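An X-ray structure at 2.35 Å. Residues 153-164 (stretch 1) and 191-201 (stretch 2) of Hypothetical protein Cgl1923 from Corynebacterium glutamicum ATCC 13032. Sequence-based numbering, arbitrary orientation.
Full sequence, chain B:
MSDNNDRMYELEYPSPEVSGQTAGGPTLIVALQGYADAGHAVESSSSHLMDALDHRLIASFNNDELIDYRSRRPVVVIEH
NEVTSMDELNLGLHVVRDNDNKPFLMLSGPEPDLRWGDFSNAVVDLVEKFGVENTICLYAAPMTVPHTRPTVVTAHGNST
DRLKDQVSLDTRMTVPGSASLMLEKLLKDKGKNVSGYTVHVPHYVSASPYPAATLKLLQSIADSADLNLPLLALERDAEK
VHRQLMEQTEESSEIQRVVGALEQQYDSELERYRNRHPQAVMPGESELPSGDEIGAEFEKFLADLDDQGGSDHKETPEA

Stretch 1 (153-164) VTAHGNSTDRLK
Stretch 2, residues 191-201: GKNVSGYTVHV

Y197 is the apolar centre of this contact. Its side chain (chi1 m, chi2 -14°) lies on the same sheet face as V153, A155 and V199. V153 is t and V199 is p. V153 CG1 is 3.9 Å from Y197 CB, and V153 CG2 is 3.7 Å from V199 CB. A155 CB packs 3.8 Å from Y197 CD1. L163 (chi1 t, chi2 p) covers one face of the tyrosine ring: its CD2 is 4.2 Å from the ring centroid of Y197, 9° off the normal.

V153, A155, Y197 and V199 sit on two antiparallel strands, 153-157 and 194-201; L163 reaches the ring from the loop after the 3-10 segment. The strand directions differ by 158°, and their axes approach to 4.5 Å. V153 pairs with V199 (CA-CA 4.2 Å), A155 with Y197 (CA-CA 4.7 Å) and G157 with S195 (CA-CA 4.1 Å), all as non-hydrogen-bonded pairs. T154-T198 and H156-G196 alternate with them as hydrogen-bonded pairs. T154 N donates to T198 O at 2.8 Å, and T198 N returns to T154 O at 3.0 Å. H156 N donates to G196 O at 3.1 Å, and G196 N to H156 O at 2.8 Å.

The face bearing T154, H156 and T198 is more polar. H156 (chi1 p, chi2 76°) lays its ring over G196, with G196 CA 4.1 Å from the ring centroid of H156. A CB on G196 would clash with H156 CE1. T154 (p) places OG1 3.0 Å from H200 NE2, a hydrogen bond at the edge of the imidazole. H200 is m.

G157 ends the first strand at phi/psi 125/-161. A CB there would strike V194 O and S195 CA, and these backbone angles alone call for glycine.

N158 (-122/8, chi1 p, chi2 17°) then ties the loop to the start of the second strand. N158 N donates to V194 O at 2.9 Å, and V194 N donates to N158 OD1 at 2.8 Å. N158 ND2 donates to K192 O at 2.6 Å.

S159 (-134/25, p) points toward the second stretch. S159 OG and S195 OG (m) are hydrogen-bonded at 2.8 Å. A water accepts from Y197 OH and donates to S159 O, both at 2.8 Å. The chain then makes a 3-10 segment, 160-162, with L163 N bonded to T160 O at 2.9 Å.

At the outer edge, R162 (chi1 m, chi2 and chi3 t) brings NH2 to 3.4 Å from N193 ND2. Both are donors, so no hydrogen bond forms.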

# COMPACT_ATOMS: atom_id res chain seq x y z
N VAL B 153 -13.39 -11.58 26.00
CA VAL B 153 -13.35 -12.10 24.65
C VAL B 153 -14.79 -12.29 24.14
O VAL B 153 -15.63 -12.91 24.79
CB VAL B 153 -12.56 -13.44 24.59
CG1 VAL B 153 -12.88 -14.24 23.30
CG2 VAL B 153 -11.10 -13.18 24.65
N THR B 154 -15.06 -11.74 22.96
CA THR B 154 -16.35 -11.98 22.31
C THR B 154 -16.16 -12.92 21.11
O THR B 154 -15.06 -13.03 20.58
CB THR B 154 -17.06 -10.68 21.91
OG1 THR B 154 -16.16 -9.88 21.16
CG2 THR B 154 -17.47 -9.89 23.13
N ALA B 155 -17.22 -13.61 20.70
CA ALA B 155 -17.12 -14.59 19.63
C ALA B 155 -18.20 -14.42 18.57
O ALA B 155 -19.30 -13.90 18.87
CB ALA B 155 -17.11 -16.03 20.19
N HIS B 156 -17.83 -14.77 17.33
CA HIS B 156 -18.77 -14.90 16.22
C HIS B 156 -18.44 -16.15 15.42
O HIS B 156 -17.33 -16.66 15.48
CB HIS B 156 -18.83 -13.64 15.35
CG HIS B 156 -17.52 -13.26 14.73
ND1 HIS B 156 -16.97 -13.92 13.65
CD2 HIS B 156 -16.66 -12.25 15.03
CE1 HIS B 156 -15.82 -13.36 13.33
NE2 HIS B 156 -15.60 -12.35 14.16
N GLY B 157 -19.41 -16.64 14.66
CA GLY B 157 -19.25 -17.88 13.94
C GLY B 157 -20.36 -18.89 14.27
O GLY B 157 -21.42 -18.51 14.76
N ASN B 158 -20.09 -20.16 13.97
CA ASN B 158 -21.08 -21.23 14.08
C ASN B 158 -20.62 -22.35 15.04
O ASN B 158 -21.27 -23.39 15.13
CB ASN B 158 -21.44 -21.78 12.68
CG ASN B 158 -20.27 -22.50 12.00
OD1 ASN B 158 -19.28 -22.88 12.65
ND2 ASN B 158 -20.38 -22.70 10.68
N SER B 159 -19.51 -22.12 15.74
CA SER B 159 -18.98 -23.05 16.73
C SER B 159 -18.59 -22.29 18.01
O SER B 159 -17.72 -22.72 18.79
CB SER B 159 -17.78 -23.81 16.15
OG SER B 159 -16.77 -22.93 15.65
N THR B 160 -19.24 -21.15 18.20
CA THR B 160 -19.02 -20.26 19.32
C THR B 160 -19.45 -20.89 20.66
O THR B 160 -18.94 -20.54 21.73
CB THR B 160 -19.78 -18.93 19.08
OG1 THR B 160 -19.71 -18.12 20.26
CG2 THR B 160 -21.28 -19.18 18.77
N ASP B 161 -20.40 -21.83 20.58
CA ASP B 161 -20.93 -22.59 21.71
C ASP B 161 -19.82 -23.23 22.54
O ASP B 161 -19.97 -23.38 23.73
CB ASP B 161 -21.88 -23.67 21.19
CG ASP B 161 -21.52 -24.13 19.75
OD1 ASP B 161 -22.05 -23.54 18.77
OD2 ASP B 161 -20.67 -25.05 19.61
N ARG B 162 -18.71 -23.58 21.90
CA ARG B 162 -17.59 -24.25 22.57
C ARG B 162 -16.78 -23.33 23.48
O ARG B 162 -15.86 -23.78 24.15
CB ARG B 162 -16.66 -24.90 21.55
CG ARG B 162 -17.38 -25.54 20.39
CD ARG B 162 -16.40 -26.15 19.44
NE ARG B 162 -17.09 -26.83 18.36
CZ ARG B 162 -16.53 -27.76 17.60
NH1 ARG B 162 -15.26 -28.10 17.82
NH2 ARG B 162 -17.22 -28.34 16.63
N LEU B 163 -17.11 -22.04 23.48
CA LEU B 163 -16.46 -21.10 24.38
C LEU B 163 -17.39 -20.64 25.51
O LEU B 163 -18.27 -19.81 25.30
CB LEU B 163 -15.90 -19.89 23.63
CG LEU B 163 -15.03 -19.02 24.55
CD1 LEU B 163 -13.78 -19.79 24.93
CD2 LEU B 163 -14.71 -17.69 23.93
N LYS B 164 -17.14 -21.19 26.70
CA LYS B 164 -17.95 -20.99 27.90
C LYS B 164 -17.97 -19.53 28.36
O LYS B 164 -19.04 -18.93 28.51
CB LYS B 164 -17.41 -21.91 29.02
CG LYS B 164 -18.34 -22.16 30.19
CD LYS B 164 -19.28 -23.36 29.95
CE LYS B 164 -19.83 -23.94 31.27
NZ LYS B 164 -20.50 -22.91 32.11
N GLY B 191 -20.16 -24.92 4.54
CA GLY B 191 -20.76 -25.79 5.58
C GLY B 191 -19.89 -26.16 6.77
O GLY B 191 -20.20 -27.10 7.50
N LYS B 192 -18.80 -25.43 6.99
CA LYS B 192 -17.78 -25.81 7.98
C LYS B 192 -17.90 -25.14 9.34
O LYS B 192 -18.51 -24.07 9.46
CB LYS B 192 -16.38 -25.46 7.45
CG LYS B 192 -15.61 -26.60 6.87
CD LYS B 192 -16.01 -26.82 5.44
CE LYS B 192 -14.79 -26.73 4.57
NZ LYS B 192 -15.24 -26.83 3.16
N ASN B 193 -17.28 -25.75 10.35
CA ASN B 193 -17.19 -25.16 11.69
C ASN B 193 -16.14 -24.04 11.74
O ASN B 193 -14.95 -24.30 11.50
CB ASN B 193 -16.86 -26.24 12.74
CG ASN B 193 -18.01 -27.25 12.95
OD1 ASN B 193 -19.20 -26.91 12.82
ND2 ASN B 193 -17.65 -28.49 13.29
N VAL B 194 -16.57 -22.82 12.06
CA VAL B 194 -15.65 -21.68 12.18
C VAL B 194 -16.10 -20.58 13.16
O VAL B 194 -17.27 -20.18 13.17
CB VAL B 194 -15.30 -21.04 10.76
CG1 VAL B 194 -16.57 -20.51 10.05
CG2 VAL B 194 -14.27 -19.94 10.89
N SER B 195 -15.16 -20.08 13.97
CA SER B 195 -15.40 -18.95 14.88
C SER B 195 -14.23 -17.96 14.86
O SER B 195 -13.07 -18.32 14.51
CB SER B 195 -15.64 -19.44 16.32
OG SER B 195 -16.81 -20.25 16.36
N GLY B 196 -14.55 -16.72 15.21
CA GLY B 196 -13.58 -15.66 15.39
C GLY B 196 -13.68 -15.15 16.81
O GLY B 196 -14.76 -14.78 17.28
N TYR B 197 -12.54 -15.17 17.52
CA TYR B 197 -12.44 -14.66 18.89
C TYR B 197 -11.72 -13.31 18.93
O TYR B 197 -10.58 -13.16 18.51
CB TYR B 197 -11.72 -15.62 19.84
CG TYR B 197 -12.31 -17.01 20.01
CD1 TYR B 197 -13.61 -17.33 19.58
CD2 TYR B 197 -11.56 -18.00 20.65
CE1 TYR B 197 -14.14 -18.64 19.77
CE2 TYR B 197 -12.08 -19.30 20.86
CZ TYR B 197 -13.36 -19.60 20.41
OH TYR B 197 -13.82 -20.87 20.58
N THR B 198 -12.40 -12.32 19.46
CA THR B 198 -11.81 -11.04 19.68
C THR B 198 -11.63 -10.78 21.19
O THR B 198 -12.58 -10.87 21.97
CB THR B 198 -12.72 -9.95 19.07
OG1 THR B 198 -13.06 -10.33 17.73
CG2 THR B 198 -12.05 -8.59 19.08
N VAL B 199 -10.42 -10.43 21.57
CA VAL B 199 -10.14 -10.03 22.93
C VAL B 199 -10.22 -8.50 22.94
O VAL B 199 -9.85 -7.85 21.95
CB VAL B 199 -8.75 -10.60 23.37
CG1 VAL B 199 -7.60 -9.96 22.57
CG2 VAL B 199 -8.52 -10.44 24.86
N HIS B 200 -10.72 -7.92 24.04
CA HIS B 200 -10.93 -6.48 24.15
C HIS B 200 -9.82 -5.88 24.95
O HIS B 200 -9.59 -6.31 26.08
CB HIS B 200 -12.26 -6.19 24.84
CG HIS B 200 -13.45 -6.64 24.06
ND1 HIS B 200 -14.67 -6.00 24.13
CD2 HIS B 200 -13.60 -7.64 23.16
CE1 HIS B 200 -15.53 -6.61 23.33
NE2 HIS B 200 -14.90 -7.60 22.72
N VAL B 201 -9.12 -4.90 24.39
CA VAL B 201 -7.93 -4.37 25.02
C VAL B 201 -8.20 -2.89 25.30
O VAL B 201 -8.75 -2.22 24.44
CB VAL B 201 -6.71 -4.54 24.06
CG1 VAL B 201 -5.42 -3.92 24.65
CG2 VAL B 201 -6.52 -6.03 23.65
O HOH W 1 -14.91 -22.51 18.55